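Local atomic coordinates of 3-hydroxyacyl-CoA dehydrogenase (Burkholderia thailandensis, PDB entry 4XGN), a protein that probably catalyses the NAD-dependent interconversion of 3-hydroxyacyl-CoA and 3-oxoacyl-CoA thioesters, as a member of the short-chain dehydrogenase family. Residues I11-F16 / G37-L42; L17-A22 / V41-N46; V62-A67 / F124-V129. All coordinates share one frame; numbering follows the deposited sequence.

Interaction 1: I11-F16 / G37-L42; sequences IRDNVF and GGKVVL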
loop_
_atom_site.group_PDB
_atom_site.type_symbol
_atom_site.label_atom_id
_atom_site.label_comp_id
_atom_site.label_asym_id
_atom_site.label_seq_id
_atom_site.Cartn_x
_atom_site.Cartn_y
_atom_site.Cartn_z
ATOM N N ILE A 11 -3.430 -16.518 27.056
ATOM C CA ILE A 11 -4.598 -15.714 27.399
ATOM C C ILE A 11 -5.103 -16.046 28.808
ATOM O O ILE A 11 -5.435 -15.163 29.568
ATOM C CB ILE A 11 -5.715 -15.894 26.358
ATOM C CG1 ILE A 11 -5.255 -15.269 25.029
ATOM C CG2 ILE A 11 -7.043 -15.273 26.847
ATOM C CD1 ILE A 11 -6.120 -15.668 23.871
ATOM N N ARG A 12 -5.100 -17.335 29.169
ATOM C CA ARG A 12 -5.643 -17.764 30.460
ATOM C C ARG A 12 -5.013 -17.062 31.671
ATOM O O ARG A 12 -3.791 -17.013 31.793
ATOM C CB ARG A 12 -5.455 -19.269 30.604
ATOM C CG ARG A 12 -6.009 -19.877 31.874
ATOM C CD ARG A 12 -6.220 -21.378 31.673
ATOM N NE ARG A 12 -7.273 -21.619 30.682
ATOM C CZ ARG A 12 -8.591 -21.473 30.882
ATOM N NH1 ARG A 12 -9.098 -21.115 32.055
ATOM N NH2 ARG A 12 -9.424 -21.717 29.877
ATOM N N ASP A 13 -5.879 -16.506 32.527
ATOM C CA ASP A 13 -5.529 -15.813 33.764
ATOM C C ASP A 13 -4.787 -14.495 33.612
ATOM O O ASP A 13 -4.485 -13.866 34.624
ATOM C CB ASP A 13 -4.758 -16.749 34.740
ATOM C CG ASP A 13 -5.557 -17.987 35.137
ATOM O OD1 ASP A 13 -6.778 -17.850 35.475
ATOM O OD2 ASP A 13 -4.940 -19.077 35.141
ATOM N N ASN A 14 -4.577 -14.007 32.382
ATOM C CA ASN A 14 -3.982 -12.697 32.171
ATOM C C ASN A 14 -5.095 -11.716 31.875
ATOM O O ASN A 14 -6.240 -12.125 31.590
ATOM C CB ASN A 14 -2.961 -12.712 31.017
ATOM C CG ASN A 14 -1.644 -13.348 31.440
ATOM O OD1 ASN A 14 -1.108 -13.026 32.516
ATOM N ND2 ASN A 14 -1.158 -14.282 30.650
ATOM N N VAL A 15 -4.747 -10.434 31.931
ATOM C CA VAL A 15 -5.734 -9.372 31.798
ATOM C C VAL A 15 -5.692 -8.666 30.451
ATOM O O VAL A 15 -4.613 -8.352 29.947
ATOM C CB VAL A 15 -5.608 -8.346 32.949
ATOM C CG1 VAL A 15 -6.596 -7.174 32.801
ATOM C CG2 VAL A 15 -5.847 -9.048 34.272
ATOM N N PHE A 16 -6.890 -8.396 29.920
ATOM C CA PHE A 16 -7.068 -7.716 28.610
ATOM C C PHE A 16 -8.015 -6.571 28.770
ATOM O O PHE A 16 -9.147 -6.751 29.239
ATOM C CB PHE A 16 -7.602 -8.693 27.568
ATOM C CG PHE A 16 -6.690 -9.819 27.374
ATOM C CD1 PHE A 16 -6.732 -10.895 28.246
ATOM C CD2 PHE A 16 -5.633 -9.732 26.450
ATOM C CE1 PHE A 16 -5.816 -11.919 28.153
ATOM C CE2 PHE A 16 -4.714 -10.772 26.359
ATOM C CZ PHE A 16 -4.821 -11.858 27.209
ATOM N N GLY A 37 -10.279 -18.083 29.071
ATOM C CA GLY A 37 -9.743 -17.880 30.409
ATOM C C GLY A 37 -9.076 -16.571 30.769
ATOM O O GLY A 37 -8.594 -16.441 31.893
ATOM N N GLY A 38 -9.071 -15.590 29.860
ATOM C CA GLY A 38 -8.599 -14.248 30.167
ATOM C C GLY A 38 -9.596 -13.513 31.046
ATOM O O GLY A 38 -10.761 -13.918 31.148
ATOM N N LYS A 39 -9.103 -12.470 31.710
ATOM C CA LYS A 39 -9.885 -11.599 32.551
ATOM C C LYS A 39 -9.969 -10.262 31.857
ATOM O O LYS A 39 -8.948 -9.739 31.461
ATOM C CB LYS A 39 -9.200 -11.427 33.901
ATOM C CG LYS A 39 -9.001 -12.752 34.630
ATOM C CD LYS A 39 -8.018 -12.593 35.791
ATOM C CE LYS A 39 -7.677 -13.902 36.432
ATOM N NZ LYS A 39 -6.284 -13.866 37.001
ATOM N N VAL A 40 -11.168 -9.755 31.676
ATOM C CA VAL A 40 -11.328 -8.514 30.881
ATOM C C VAL A 40 -11.651 -7.301 31.745
ATOM O O VAL A 40 -12.349 -7.371 32.774
ATOM C CB VAL A 40 -12.372 -8.667 29.777
ATOM C CG1 VAL A 40 -11.983 -9.780 28.817
ATOM C CG2 VAL A 40 -13.784 -8.814 30.326
ATOM N N VAL A 41 -11.091 -6.171 31.342
ATOM C CA VAL A 41 -11.562 -4.877 31.741
ATOM C C VAL A 41 -12.180 -4.222 30.524
ATOM O O VAL A 41 -11.487 -4.083 29.489
ATOM C CB VAL A 41 -10.414 -3.979 32.244
ATOM C CG1 VAL A 41 -10.932 -2.565 32.595
ATOM C CG2 VAL A 41 -9.731 -4.644 33.446
ATOM N N LEU A 42 -13.454 -3.819 30.652
ATOM C CA LEU A 42 -14.177 -3.151 29.595
ATOM C C LEU A 42 -14.192 -1.692 29.881
ATOM O O LEU A 42 -14.660 -1.265 30.925
ATOM C CB LEU A 42 -15.605 -3.682 29.472
ATOM C CG LEU A 42 -15.741 -5.203 29.504
ATOM C CD1 LEU A 42 -17.215 -5.624 29.413
ATOM C CD2 LEU A 42 -14.961 -5.788 28.365
HETATM O O HOH W 1 -9.461 -17.884 34.160
#

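Interaction 2: L17-A22 / V41-N46; sequences LITGGA and VLADLN. With NAD (nicotinamide-adenine-dinucleotide), chain I.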
loop_
_atom_site.group_PDB
_atom_site.type_symbol
_atom_site.label_atom_id
_atom_site.label_comp_id
_atom_site.label_asym_id
_atom_site.label_seq_id
_atom_site.Cartn_x
_atom_site.Cartn_y
_atom_site.Cartn_z
ATOM N N LEU A 17 -7.522 -5.393 28.378
ATOM C CA LEU A 17 -8.258 -4.123 28.464
ATOM C C LEU A 17 -8.829 -3.882 27.087
ATOM O O LEU A 17 -8.069 -3.902 26.097
ATOM C CB LEU A 17 -7.340 -2.990 28.901
ATOM C CG LEU A 17 -7.950 -1.567 28.854
ATOM C CD1 LEU A 17 -9.187 -1.440 29.721
ATOM C CD2 LEU A 17 -6.885 -0.578 29.309
ATOM N N ILE A 18 -10.149 -3.734 27.024
ATOM C CA ILE A 18 -10.858 -3.651 25.773
ATOM C C ILE A 18 -11.691 -2.356 25.796
ATOM O O ILE A 18 -12.682 -2.267 26.523
ATOM C CB ILE A 18 -11.772 -4.836 25.534
ATOM C CG1 ILE A 18 -11.011 -6.182 25.657
ATOM C CG2 ILE A 18 -12.434 -4.740 24.170
ATOM C CD1 ILE A 18 -11.888 -7.400 25.588
ATOM N N THR A 19 -11.346 -1.434 24.913
ATOM C CA THR A 19 -12.107 -0.191 24.762
ATOM C C THR A 19 -13.239 -0.449 23.789
ATOM O O THR A 19 -13.110 -1.264 22.868
ATOM C CB THR A 19 -11.295 1.018 24.329
ATOM O OG1 THR A 19 -11.024 0.949 22.930
ATOM C CG2 THR A 19 -10.037 1.197 25.184
ATOM N N GLY A 20 -14.347 0.271 23.963
ATOM C CA GLY A 20 -15.561 -0.051 23.231
ATOM C C GLY A 20 -16.101 -1.431 23.587
ATOM O O GLY A 20 -16.885 -2.009 22.862
ATOM N N GLY A 21 -15.739 -1.907 24.773
ATOM C CA GLY A 21 -16.011 -3.271 25.129
ATOM C C GLY A 21 -17.460 -3.517 25.542
ATOM O O GLY A 21 -17.814 -4.671 25.745
ATOM N N ALA A 22 -18.305 -2.473 25.620
ATOM C CA ALA A 22 -19.716 -2.675 25.922
ATOM C C ALA A 22 -20.524 -3.219 24.733
ATOM O O ALA A 22 -21.668 -3.626 24.921
ATOM C CB ALA A 22 -20.354 -1.415 26.445
ATOM N N VAL A 41 -11.091 -6.171 31.342
ATOM C CA VAL A 41 -11.562 -4.877 31.741
ATOM C C VAL A 41 -12.180 -4.222 30.524
ATOM O O VAL A 41 -11.487 -4.083 29.489
ATOM C CB VAL A 41 -10.414 -3.979 32.244
ATOM C CG1 VAL A 41 -10.932 -2.565 32.595
ATOM C CG2 VAL A 41 -9.731 -4.644 33.446
ATOM N N LEU A 42 -13.454 -3.819 30.652
ATOM C CA LEU A 42 -14.177 -3.151 29.595
ATOM C C LEU A 42 -14.192 -1.692 29.881
ATOM O O LEU A 42 -14.660 -1.265 30.925
ATOM C CB LEU A 42 -15.605 -3.682 29.472
ATOM C CG LEU A 42 -15.741 -5.203 29.504
ATOM C CD1 LEU A 42 -17.215 -5.624 29.413
ATOM C CD2 LEU A 42 -14.961 -5.788 28.365
ATOM N N ALA A 43 -13.723 -0.910 28.902
ATOM C CA ALA A 43 -13.669 0.556 28.985
ATOM C C ALA A 43 -14.607 1.150 27.921
ATOM O O ALA A 43 -14.447 0.900 26.742
ATOM C CB ALA A 43 -12.233 1.012 28.799
ATOM N N ASP A 44 -15.651 1.858 28.329
ATOM C CA ASP A 44 -16.640 2.332 27.402
ATOM C C ASP A 44 -17.376 3.496 28.011
ATOM O O ASP A 44 -17.362 3.660 29.234
ATOM C CB ASP A 44 -17.633 1.182 27.104
ATOM C CG ASP A 44 -18.376 1.334 25.783
ATOM O OD1 ASP A 44 -19.218 2.258 25.640
ATOM O OD2 ASP A 44 -18.139 0.467 24.873
ATOM N N LEU A 45 -18.067 4.269 27.161
ATOM C CA LEU A 45 -19.030 5.257 27.655
ATOM C C LEU A 45 -20.323 4.656 28.238
ATOM O O LEU A 45 -21.007 5.298 29.080
ATOM C CB LEU A 45 -19.404 6.220 26.529
ATOM C CG LEU A 45 -18.246 6.911 25.826
ATOM C CD1 LEU A 45 -18.793 7.675 24.621
ATOM C CD2 LEU A 45 -17.516 7.835 26.803
ATOM N N ASN A 46 -20.681 3.446 27.779
ATOM C CA ASN A 46 -21.998 2.903 28.032
ATOM C C ASN A 46 -21.967 2.213 29.396
ATOM O O ASN A 46 -21.518 1.073 29.488
ATOM C CB ASN A 46 -22.392 1.900 26.957
ATOM C CG ASN A 46 -23.829 1.467 27.050
ATOM O OD1 ASN A 46 -24.418 1.437 28.126
ATOM N ND2 ASN A 46 -24.389 1.047 25.914
HETATM P PA NAD I . -20.283 -0.263 18.297
HETATM O O1A NAD I . -20.955 1.052 18.124
HETATM O O2A NAD I . -21.151 -1.470 18.468
HETATM O O5B NAD I . -19.237 -0.217 19.511
HETATM C C5B NAD I . -18.412 0.908 19.728
HETATM C C4B NAD I . -18.247 1.120 21.243
HETATM O O4B NAD I . -17.473 2.206 21.305
HETATM C C3B NAD I . -19.590 1.502 21.917
HETATM O O3B NAD I . -19.975 0.651 22.946
HETATM C C2B NAD I . -19.268 2.954 22.315
HETATM O O2B NAD I . -20.116 3.385 23.440
HETATM C C1B NAD I . -17.951 3.009 22.499
HETATM N N9A NAD I . -17.419 4.329 22.365
HETATM C C8A NAD I . -17.715 5.303 21.446
HETATM N N7A NAD I . -17.015 6.446 21.741
HETATM C C5A NAD I . -16.294 6.130 22.808
HETATM C C6A NAD I . -15.395 6.873 23.528
HETATM N N6A NAD I . -15.027 8.242 23.359
HETATM N N1A NAD I . -14.781 6.310 24.580
HETATM C C2A NAD I . -15.036 5.017 24.948
HETATM N N3A NAD I . -15.916 4.263 24.225
HETATM C C4A NAD I . -16.536 4.860 23.184
HETATM O O3 NAD I . -19.470 -0.367 16.915
HETATM P PN NAD I . -18.408 -1.541 16.530
HETATM O O1N NAD I . -18.839 -2.037 15.189
HETATM O O2N NAD I . -18.226 -2.628 17.578
HETATM O O5D NAD I . -17.029 -0.708 16.359
HETATM C C5D NAD I . -15.794 -1.152 16.917
HETATM C C4D NAD I . -14.618 -0.636 16.182
HETATM O O4D NAD I . -14.654 -1.241 14.957
HETATM C C3D NAD I . -14.700 0.889 15.920
HETATM O O3D NAD I . -13.473 1.475 15.988
HETATM C C2D NAD I . -15.264 0.877 14.472
HETATM O O2D NAD I . -15.020 2.192 13.792
HETATM C C1D NAD I . -14.615 -0.110 13.891
HETATM N N1N NAD I . -15.170 -0.712 12.684
HETATM C C2N NAD I . -16.446 -1.219 12.608
HETATM C C3N NAD I . -16.945 -1.787 11.443
HETATM C C7N NAD I . -18.345 -2.304 11.307
HETATM O O7N NAD I . -18.773 -2.559 10.206
HETATM N N7N NAD I . -19.146 -2.533 12.458
HETATM C C4N NAD I . -16.090 -1.855 10.321
HETATM C C5N NAD I . -14.805 -1.384 10.406
HETATM C C6N NAD I . -14.343 -0.823 11.577
#

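Interaction 3: V62-A67 / F124-V129; sequences VRCDVA and FNMIRV. With NAD (nicotinamide-adenine-dinucleotide), chain I.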
loop_
_atom_site.group_PDB
_atom_site.type_symbol
_atom_site.label_atom_id
_atom_site.label_comp_id
_atom_site.label_asym_id
_atom_site.label_seq_id
_atom_site.Cartn_x
_atom_site.Cartn_y
_atom_site.Cartn_z
ATOM N N VAL A 62 -15.028 -0.076 33.609
ATOM C CA VAL A 62 -14.654 1.295 33.958
ATOM C C VAL A 62 -15.273 2.237 32.925
ATOM O O VAL A 62 -15.028 2.097 31.726
ATOM C CB VAL A 62 -13.133 1.443 33.920
ATOM C CG1 VAL A 62 -12.683 2.866 34.223
ATOM C CG2 VAL A 62 -12.483 0.398 34.784
ATOM N N ARG A 63 -16.084 3.199 33.387
ATOM C CA ARG A 63 -16.556 4.276 32.495
ATOM C C ARG A 63 -15.345 5.066 32.026
ATOM O O ARG A 63 -14.621 5.656 32.829
ATOM C CB ARG A 63 -17.542 5.181 33.194
ATOM C CG ARG A 63 -18.234 6.158 32.264
ATOM C CD ARG A 63 -17.430 7.361 31.861
ATOM N NE ARG A 63 -18.195 8.290 31.017
ATOM C CZ ARG A 63 -17.682 9.375 30.453
ATOM N NH1 ARG A 63 -16.428 9.747 30.701
ATOM N NH2 ARG A 63 -18.444 10.132 29.695
ATOM N N CYS A 64 -15.108 5.027 30.717
ATOM C CA CYS A 64 -13.879 5.547 30.147
ATOM C C CYS A 64 -14.135 6.178 28.800
ATOM O O CYS A 64 -14.565 5.518 27.855
ATOM C CB CYS A 64 -12.828 4.438 30.117
ATOM S SG CYS A 64 -11.333 4.839 29.153
ATOM N N ASP A 65 -13.967 7.492 28.738
ATOM C CA ASP A 65 -13.916 8.202 27.468
ATOM C C ASP A 65 -12.495 8.154 27.050
ATOM O O ASP A 65 -11.637 8.742 27.695
ATOM C CB ASP A 65 -14.385 9.637 27.633
ATOM C CG ASP A 65 -14.476 10.410 26.319
ATOM O OD1 ASP A 65 -13.768 10.057 25.321
ATOM O OD2 ASP A 65 -15.263 11.421 26.335
ATOM N N VAL A 66 -12.231 7.437 25.970
ATOM C CA VAL A 66 -10.859 7.221 25.541
ATOM C C VAL A 66 -10.096 8.500 25.181
ATOM O O VAL A 66 -8.868 8.472 25.146
ATOM C CB VAL A 66 -10.763 6.234 24.318
ATOM C CG1 VAL A 66 -11.244 4.846 24.699
ATOM C CG2 VAL A 66 -11.494 6.775 23.114
ATOM N N ALA A 67 -10.795 9.601 24.961
ATOM C CA ALA A 67 -10.146 10.879 24.709
ATOM C C ALA A 67 -9.620 11.585 25.943
ATOM O O ALA A 67 -8.933 12.599 25.806
ATOM C CB ALA A 67 -11.041 11.814 23.908
ATOM N N PHE A 124 -4.638 6.474 20.479
ATOM C CA PHE A 124 -3.293 6.759 20.942
ATOM C C PHE A 124 -3.212 6.965 22.466
ATOM O O PHE A 124 -2.269 6.489 23.095
ATOM C CB PHE A 124 -2.656 7.972 20.252
ATOM C CG PHE A 124 -1.220 8.166 20.654
ATOM C CD1 PHE A 124 -0.248 7.315 20.148
ATOM C CD2 PHE A 124 -0.850 9.114 21.610
ATOM C CE1 PHE A 124 1.063 7.433 20.534
ATOM C CE2 PHE A 124 0.463 9.261 21.987
ATOM C CZ PHE A 124 1.446 8.419 21.431
ATOM N N ASN A 125 -4.203 7.631 23.030
ATOM C CA ASN A 125 -4.227 7.904 24.461
ATOM C C ASN A 125 -4.215 6.591 25.243
ATOM O O ASN A 125 -3.463 6.427 26.225
ATOM C CB ASN A 125 -5.464 8.740 24.812
ATOM C CG ASN A 125 -5.504 9.187 26.247
ATOM O OD1 ASN A 125 -4.481 9.490 26.860
ATOM N ND2 ASN A 125 -6.696 9.223 26.805
ATOM N N MET A 126 -5.016 5.638 24.777
ATOM C CA MET A 126 -5.086 4.362 25.452
ATOM C C MET A 126 -3.769 3.630 25.246
ATOM O O MET A 126 -3.257 3.045 26.179
ATOM C CB MET A 126 -6.232 3.541 24.918
ATOM C CG MET A 126 -7.588 4.132 25.227
ATOM S SD MET A 126 -8.024 4.440 26.954
ATOM C CE MET A 126 -7.785 2.875 27.733
ATOM N N ILE A 127 -3.207 3.671 24.043
ATOM C CA ILE A 127 -1.930 2.979 23.791
ATOM C C ILE A 127 -0.811 3.483 24.697
ATOM O O ILE A 127 -0.101 2.685 25.290
ATOM C CB ILE A 127 -1.515 3.101 22.300
ATOM C CG1 ILE A 127 -2.471 2.281 21.390
ATOM C CG2 ILE A 127 -0.042 2.752 22.073
ATOM C CD1 ILE A 127 -2.261 2.501 19.910
ATOM N N ARG A 128 -0.668 4.787 24.835
ATOM C CA ARG A 128 0.486 5.308 25.526
ATOM C C ARG A 128 0.421 4.938 27.014
ATOM O O ARG A 128 1.448 4.622 27.608
ATOM C CB ARG A 128 0.584 6.824 25.291
ATOM C CG ARG A 128 -0.443 7.654 26.040
ATOM C CD ARG A 128 -0.601 9.095 25.563
ATOM N NE ARG A 128 -1.599 9.650 26.467
ATOM C CZ ARG A 128 -1.332 10.186 27.665
ATOM N NH1 ARG A 128 -0.098 10.501 28.037
ATOM N NH2 ARG A 128 -2.338 10.445 28.492
ATOM N N VAL A 129 -0.785 4.952 27.584
ATOM C CA VAL A 129 -0.958 4.668 28.983
ATOM C C VAL A 129 -0.825 3.161 29.256
ATOM O O VAL A 129 -0.116 2.719 30.213
ATOM C CB VAL A 129 -2.285 5.260 29.524
ATOM C CG1 VAL A 129 -2.447 4.933 31.005
ATOM C CG2 VAL A 129 -2.322 6.785 29.350
HETATM P PA NAD I . -20.283 -0.263 18.297
HETATM O O1A NAD I . -20.955 1.052 18.124
HETATM O O2A NAD I . -21.151 -1.470 18.468
HETATM O O5B NAD I . -19.237 -0.217 19.511
HETATM C C5B NAD I . -18.412 0.908 19.728
HETATM C C4B NAD I . -18.247 1.120 21.243
HETATM O O4B NAD I . -17.473 2.206 21.305
HETATM C C3B NAD I . -19.590 1.502 21.917
HETATM O O3B NAD I . -19.975 0.651 22.946
HETATM C C2B NAD I . -19.268 2.954 22.315
HETATM O O2B NAD I . -20.116 3.385 23.440
HETATM C C1B NAD I . -17.951 3.009 22.499
HETATM N N9A NAD I . -17.419 4.329 22.365
HETATM C C8A NAD I . -17.715 5.303 21.446
HETATM N N7A NAD I . -17.015 6.446 21.741
HETATM C C5A NAD I . -16.294 6.130 22.808
HETATM C C6A NAD I . -15.395 6.873 23.528
HETATM N N6A NAD I . -15.027 8.242 23.359
HETATM N N1A NAD I . -14.781 6.310 24.580
HETATM C C2A NAD I . -15.036 5.017 24.948
HETATM N N3A NAD I . -15.916 4.263 24.225
HETATM C C4A NAD I . -16.536 4.860 23.184
HETATM O O3 NAD I . -19.470 -0.367 16.915
HETATM P PN NAD I . -18.408 -1.541 16.530
HETATM O O1N NAD I . -18.839 -2.037 15.189
HETATM O O2N NAD I . -18.226 -2.628 17.578
HETATM O O5D NAD I . -17.029 -0.708 16.359
HETATM C C5D NAD I . -15.794 -1.152 16.917
HETATM C C4D NAD I . -14.618 -0.636 16.182
HETATM O O4D NAD I . -14.654 -1.241 14.957
HETATM C C3D NAD I . -14.700 0.889 15.920
HETATM O O3D NAD I . -13.473 1.475 15.988
HETATM C C2D NAD I . -15.264 0.877 14.472
HETATM O O2D NAD I . -15.020 2.192 13.792
HETATM C C1D NAD I . -14.615 -0.110 13.891
HETATM N N1N NAD I . -15.170 -0.712 12.684
HETATM C C2N NAD I . -16.446 -1.219 12.608
HETATM C C3N NAD I . -16.945 -1.787 11.443
HETATM C C7N NAD I . -18.345 -2.304 11.307
HETATM O O7N NAD I . -18.773 -2.559 10.206
HETATM N N7N NAD I . -19.146 -2.533 12.458
HETATM C C4N NAD I . -16.090 -1.855 10.321
HETATM C C5N NAD I . -14.805 -1.384 10.406
HETATM C C6N NAD I . -14.343 -0.823 11.577
#

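Interaction 1: I11-F16 / G37-L42
Lys39 holds CG anti to its own carbonyl carbon (chi1 -59°) and then runs extended, which carries its ammonium back across the turn at Asp13; Arg12, with CG anti to the backbone N (chi1 -178°) and a bend at chi3, lays its guanidinium over Gly37. Lys39 NZ donates to Asp13 O at 3.0 Å, tilted somewhat from the plane of that carbonyl. The carboxylate of the same residue stays beyond salt-bridge range, Asp13 OD1 lying 4.3 Å from Lys39 NZ, and probably contributes only a diffuse attraction. A water instead donates to both Asp13 OD1 and Gly37 O, and Gly37 O also takes a nearly straight bond from Asp13 N (2.8 Å), which arrives from above the carbonyl plane. Gly37 CA lies 3.7 Å from Arg12 NH1, offset toward the rim of the guanidinium face.

This is where two parallel strands of a Rossmann-type sheet begin, joined by the crossover helix 24-35 of a beta-alpha-beta unit. A type II turn from Ile11 to Asn14 leads into the first strand, while Gly37 is the C-prime residue of the Schellman motif that ends the helix. Pairing then follows the parallel pattern. Lys39 N donates to Asn14 O (2.9 Å) and Lys39 O accepts from Phe16 N, so that one residue straddles Val15; Phe16 O in turn receives Val41 N at 2.9 Å. Val15 and Val41 share the face packed on helix 69-82, where Val15 CG1 lies 4.1 Å from Val41 CG2, and Lys39 leaves the sheet on the same side. Phe16 and Val40 point to the other face, against helix 24-35, where the edge of the Phe16 ring brings CE1 to 4.2 Å from Gly38 CA.

Interaction 2: L17-A22 / V41-N46
Ala43, Ala22 and Leu17 give up the most surface here, and each meets the opposite segment differently. Ala43 joins chiefly through its backbone: its N donates almost straight to Ile18 O (2.9 Å, 176° at the hydrogen), and its O takes a weak, strongly bent bond from Gly20 N. Its methyl shares a face of the sheet with Leu17, whose CG stands anti to the backbone N (chi1 172°); chi2 of 59° then brings CD1 to the neighbouring strand. That one methyl reaches Val41 CG1 at 3.5 Å, a close fit, and Ala43 CB at 4.0 Å; helix 69-82 packs on Leu17 and Val41 from the same side. On the opposite face Leu42 brings CD1 and CD2 up to Gly21 O, CD1 the nearer at 3.8 Å.

The first strand runs out in a type II turn from Ile18 to Gly21, the start of the glycine-rich nucleotide-binding loop of a Rossmann fold, here in the Thr-Gly form of short-chain dehydrogenases. Gly20, with positive phi, sets its CA close to the adenosine ribose ring oxygen of NAD. Ala22, further round the loop, comes down on the acidic residue that ends the second strand. Ala22 N donates to Asp44 OD2 (3.0 Å) from above the carboxylate plane, and the Ala22 methyl rests against the same carboxylate. Asp44 meanwhile receives both hydroxyls of the adenosine ribose, O2B of NAD on OD1 at 2.6 Å and O3B of NAD on OD2 at 2.7 Å. A further donor, Asn46 N, reaches Asp44 OD1 at 2.9 Å on its anti side and closes an Asx turn; with Ala22 N it would help to hold the carboxylate's rotation. Asn46, through its own OD1, caps the following helix at Ala49 N.

Interaction 3: V62-A67 / F124-V129
Asn125 and Met126, adjacent on helix 109-135, both reach Val66, one by a hydrogen bond and the other by packing. Asn125 has CG anti to the backbone N (chi1 -174°), and its ND2 donates to Val66 O at 2.8 Å; the bond is almost straight (174°) and lies in the amide plane, although it meets the carbonyl from above the plane of the acceptor. Met126, bent at chi2 and chi3, crosses Val66 at about a right angle: its CG lies 3.8 Å from Val66 CG1, and the curl brings its SD to 4.0 Å from Cys64 SG.

The amide is fixed in its turn. Arg128 grips Asn125 OD1 side-on, with NE and NH2 both at 2.9 Å in the guanidinium plane, which leaves ND2 directed at Val66. Arg128 NH2 also forms a salt bridge with Glu69, and its NH1 bonds to the carbonyl O of His107 of a second subunit, so the helix side of the contact borders the subunit interface.

On the far side of Val66 lies the adenine of NAD. Val66 N donates to N1A of NAD at 3.1 Å, while N6A of NAD donates to Asp65 OD1 at 3.0 Å; that oxygen also accepts from Ala67 N in an Asx turn. Val66 is thus wedged between Met126 and the base, its CG2 beside N1A, above the plane of the base at its edge. Such an Asp-Val pair after the third strand is the adenine-recognition site familiar from classical short-chain dehydrogenases.

How the interactions relate
From the N terminus, the chain passes through 11-16 and 17-22, two pieces of one strand, before helix 24-35 returns it to 37-42 and 41-46. Interactions 1 and 2 close the same beta-alpha-beta loop, interlaced rather than nested: interaction 1 opens first and closes first, and they share Val41 and Leu42. Interaction 3 follows in series, closing a longer loop from the end of strand 60-63 to helix 109-135. That strand neighbours 39-44, and Leu42 O–Val62 N and Asp44 O–Cys64 N, each 3.0 Å, probably bond them. Interaction 2 holds the adenosine ribose and touches the adenine that interaction 3 binds; interaction 1 lies at the N-terminal ends of strands 15-19 and 39-44, away from NAD.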